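PDB 2Q00: Orf c02003 protein from Sulfolobus solfataricus P2, which is of unknown function but belongs to the archaeal PaREP1/PaREP8 family and folds as a compact, all-helical single chain. Local coordinates for residues A26-K29 with Y30-A34; I81-K84 with S85-T88. All blocks are in the same frame, centred on the assembly; numbering follows the deposited sequence.

Interaction 1: A26-K29 with Y30-A34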
# COMPACT_ATOMS: atom_id res chain seq x y z
N ALA A 26 4.52 12.36 1.34
CA ALA A 26 4.69 11.32 0.34
C ALA A 26 4.59 9.94 0.99
O ALA A 26 3.83 9.08 0.52
CB ALA A 26 6.04 11.48 -0.37
N CYS A 27 5.34 9.73 2.07
CA CYS A 27 5.31 8.44 2.78
C CYS A 27 3.89 8.02 3.12
O CYS A 27 3.48 6.88 2.87
CB CYS A 27 6.12 8.51 4.08
SG CYS A 27 7.91 8.64 3.84
N GLU A 28 3.13 8.94 3.70
CA GLU A 28 1.76 8.64 4.08
C GLU A 28 0.88 8.32 2.87
O GLU A 28 0.01 7.44 2.95
CB GLU A 28 1.17 9.81 4.88
CG GLU A 28 -0.18 9.49 5.53
CD GLU A 28 -0.27 8.05 6.07
OE1 GLU A 28 0.65 7.61 6.80
OE2 GLU A 28 -1.26 7.36 5.75
N LYS A 29 1.10 9.00 1.75
CA LYS A 29 0.30 8.75 0.56
C LYS A 29 0.68 7.42 -0.05
O LYS A 29 -0.18 6.69 -0.57
CB LYS A 29 0.47 9.87 -0.47
CG LYS A 29 -0.62 10.94 -0.39
CD LYS A 29 -0.41 11.91 0.75
CE LYS A 29 -1.74 12.31 1.39
NZ LYS A 29 -2.84 12.54 0.40
N TYR A 30 1.97 7.09 0.01
CA TYR A 30 2.45 5.82 -0.52
C TYR A 30 1.83 4.71 0.31
O TYR A 30 1.45 3.67 -0.22
CB TYR A 30 3.97 5.72 -0.42
CG TYR A 30 4.72 6.46 -1.51
CD1 TYR A 30 4.55 6.12 -2.85
CD2 TYR A 30 5.61 7.50 -1.19
CE1 TYR A 30 5.25 6.78 -3.85
CE2 TYR A 30 6.33 8.17 -2.19
CZ TYR A 30 6.14 7.81 -3.53
OH TYR A 30 6.83 8.44 -4.54
N TYR A 31 1.73 4.93 1.62
CA TYR A 31 1.14 3.92 2.48
C TYR A 31 -0.35 3.77 2.15
O TYR A 31 -0.85 2.66 2.02
CB TYR A 31 1.32 4.29 3.95
CG TYR A 31 0.69 3.27 4.88
CD1 TYR A 31 1.17 1.95 4.93
CD2 TYR A 31 -0.38 3.61 5.70
CE1 TYR A 31 0.59 1.01 5.77
CE2 TYR A 31 -0.97 2.68 6.55
CZ TYR A 31 -0.47 1.38 6.57
OH TYR A 31 -1.07 0.43 7.36
N LYS A 32 -1.05 4.89 2.03
CA LYS A 32 -2.47 4.86 1.69
C LYS A 32 -2.66 4.15 0.35
O LYS A 32 -3.63 3.43 0.16
CB LYS A 32 -3.05 6.27 1.63
CG LYS A 32 -3.29 6.88 3.00
CD LYS A 32 -3.90 8.27 2.89
CE LYS A 32 -4.24 8.85 4.27
NZ LYS A 32 -4.94 10.17 4.10
N ALA A 33 -1.72 4.36 -0.57
CA ALA A 33 -1.78 3.71 -1.87
C ALA A 33 -1.71 2.21 -1.64
O ALA A 33 -2.41 1.43 -2.30
CB ALA A 33 -0.60 4.16 -2.78
N ALA A 34 -0.86 1.80 -0.70
CA ALA A 34 -0.69 0.38 -0.38
C ALA A 34 -1.94 -0.19 0.27
O ALA A 34 -2.37 -1.30 -0.05
CB ALA A 34 0.50 0.18 0.54
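Tyr30 lies back along helix 23-45 over the turn that carries Ala26, in a local i to i+4 contact of an all-helical bundle. With CG anti to its own carbonyl carbon (chi1 -79°), the ring runs beside the earlier turn, and Tyr30 CE2 comes 3.8 Å from Ala26 CB. The backbone bond of the same pair spans the turn: Tyr30 N donates to Ala26 O at 2.8 Å. The far end of the ring is tied to helix 6-19, where Tyr30 OH hydrogen-bonds Glu15 and the ring meets Tyr11. Cut back to an alanine here, the residue would lose its ring and hydroxyl, which is likely to leave Glu15 without this partner and open a gap beside Ala26 and Tyr11.

On another side of the helix, Glu28 and Lys32 cross at a slant, and the carboxylate touches aliphatic carbons rather than the ammonium. Glu28 OE2 is 3.5 Å from Lys32 CG, whereas Glu28 OE2 to Lys32 NZ is 4.9 Å, too far for a salt bridge. The bend of Glu28 at chi2 (38°) turns its carboxylate toward the next turn, while Lys32 stays extended beyond CG. Glu28 OE1 is buried and has no polar partner in the model; OE2 has a weak, long ion pair with Arg59. Glu28 OE2 also lies in the plane of the Tyr31 ring, at its edge, 3.9 Å from Tyr31 CD2.

Interaction 2: I81-K84 with S85-T88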
# COMPACT_ATOMS: atom_id res chain seq x y z
N ILE A 81 5.56 -9.26 1.65
CA ILE A 81 6.76 -8.48 1.90
C ILE A 81 6.70 -7.07 1.30
O ILE A 81 7.37 -6.17 1.80
CB ILE A 81 8.02 -9.24 1.42
CG1 ILE A 81 7.72 -10.03 0.16
CG2 ILE A 81 8.47 -10.21 2.51
CD1 ILE A 81 8.92 -10.79 -0.38
N LEU A 82 5.89 -6.87 0.27
CA LEU A 82 5.74 -5.53 -0.30
C LEU A 82 4.98 -4.75 0.76
O LEU A 82 5.24 -3.56 1.01
CB LEU A 82 4.94 -5.58 -1.60
CG LEU A 82 5.69 -5.87 -2.90
CD1 LEU A 82 6.76 -6.90 -2.66
CD2 LEU A 82 4.71 -6.37 -3.96
N TRP A 83 4.04 -5.42 1.40
CA TRP A 83 3.27 -4.78 2.45
C TRP A 83 4.15 -4.26 3.60
O TRP A 83 3.91 -3.17 4.13
CB TRP A 83 2.20 -5.73 3.01
CG TRP A 83 1.47 -5.11 4.15
CD1 TRP A 83 1.56 -5.46 5.47
CD2 TRP A 83 0.62 -3.96 4.09
NE1 TRP A 83 0.82 -4.59 6.24
CE2 TRP A 83 0.23 -3.66 5.42
CE3 TRP A 83 0.16 -3.14 3.05
CZ2 TRP A 83 -0.60 -2.57 5.73
CZ3 TRP A 83 -0.68 -2.07 3.36
CH2 TRP A 83 -1.04 -1.79 4.69
N LYS A 84 5.17 -5.03 3.99
CA LYS A 84 6.05 -4.60 5.08
C LYS A 84 6.64 -3.23 4.77
O LYS A 84 6.64 -2.34 5.63
CB LYS A 84 7.18 -5.62 5.30
CG LYS A 84 6.69 -6.97 5.83
CD LYS A 84 7.87 -7.89 6.18
CE LYS A 84 7.41 -9.28 6.65
NZ LYS A 84 6.70 -10.06 5.59
N SER A 85 7.14 -3.07 3.54
CA SER A 85 7.71 -1.79 3.09
C SER A 85 6.70 -0.65 3.29
O SER A 85 7.05 0.46 3.71
CB SER A 85 8.07 -1.86 1.61
OG SER A 85 8.97 -2.90 1.37
N ALA A 86 5.45 -0.94 2.95
CA ALA A 86 4.40 0.05 3.10
C ALA A 86 4.32 0.42 4.59
O ALA A 86 4.26 1.61 4.95
CB ALA A 86 3.04 -0.52 2.60
N TRP A 87 4.33 -0.60 5.44
CA TRP A 87 4.25 -0.39 6.89
C TRP A 87 5.42 0.47 7.36
O TRP A 87 5.23 1.41 8.13
CB TRP A 87 4.24 -1.74 7.61
CG TRP A 87 4.01 -1.66 9.10
CD1 TRP A 87 4.90 -1.99 10.10
CD2 TRP A 87 2.83 -1.17 9.77
NE1 TRP A 87 4.35 -1.72 11.33
CE2 TRP A 87 3.09 -1.22 11.16
CE3 TRP A 87 1.60 -0.69 9.33
CZ2 TRP A 87 2.15 -0.80 12.11
CZ3 TRP A 87 0.67 -0.27 10.27
CH2 TRP A 87 0.94 -0.33 11.65
N THR A 88 6.62 0.16 6.86
CA THR A 88 7.83 0.91 7.24
C THR A 88 7.67 2.38 6.87
O THR A 88 8.04 3.27 7.64
CB THR A 88 9.08 0.42 6.51
OG1 THR A 88 9.28 -0.98 6.77
CG2 THR A 88 10.29 1.21 6.97
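Two turns of helix 79-95, in contact with helices 23-45, 62-71 and 101-122, bring Trp83 against Ala86 (i to i+3) and Lys84 against Thr88 (i to i+4). The Trp83 indole, its CG anti to the backbone N (chi1 176°), leans along the helix so that the six-membered ring approaches the methyl of Ala86 obliquely: Trp83 CE3 is 3.9 Å from Ala86 CB. Beyond this contact, the indole meets Phe66 edge-to-face and touches Ala34 of helix 23-45.

The backbone bonds are regular i to i+4 pairs, though unequal in length. Ala86 N reaches Leu82 O at 3.3 Å, while Trp87 N lies 2.9 Å from Trp83 O. The Trp87 indole extends beyond this turn and also meets Phe66 edge-to-face. Toward helix 101-122, the Ser85 hydroxyl hydrogen-bonds Asp110, a polar link between the two helices.

Lys84 O is gripped twice by one residue. Thr88 N donates to Lys84 O at 2.8 Å. The threonine hydroxyl, held beside its own backbone N (chi1 -57°), adds a second bond: Thr88 OG1 stands above the carbonyl plane, 3.2 Å from Lys84 O.

Interaction 1 comes first along the chain, on helix 23-45, and interaction 2 follows on helix 79-95; their centres are about 11 Å apart, and both belong to the part of the chain that defines the PaREP1/PaREP8 family. The two helices meet directly. Ala34 CB is 3.3 Å from Ala86 CB, a close approach between two small side chains, and Tyr31 CE1 is 3.4 Å from Trp83 CH2. Tyr31 also touches Trp87, so Tyr31, Trp83 and Trp87 pack together where the two helices meet. Helix 101-122 touches both interactions, through Val111 at Ala33 and Leu107 at Thr88. With no functional site known here, the two interactions read as structural packing that joins helices 23-45 and 79-95 in the helical bundle.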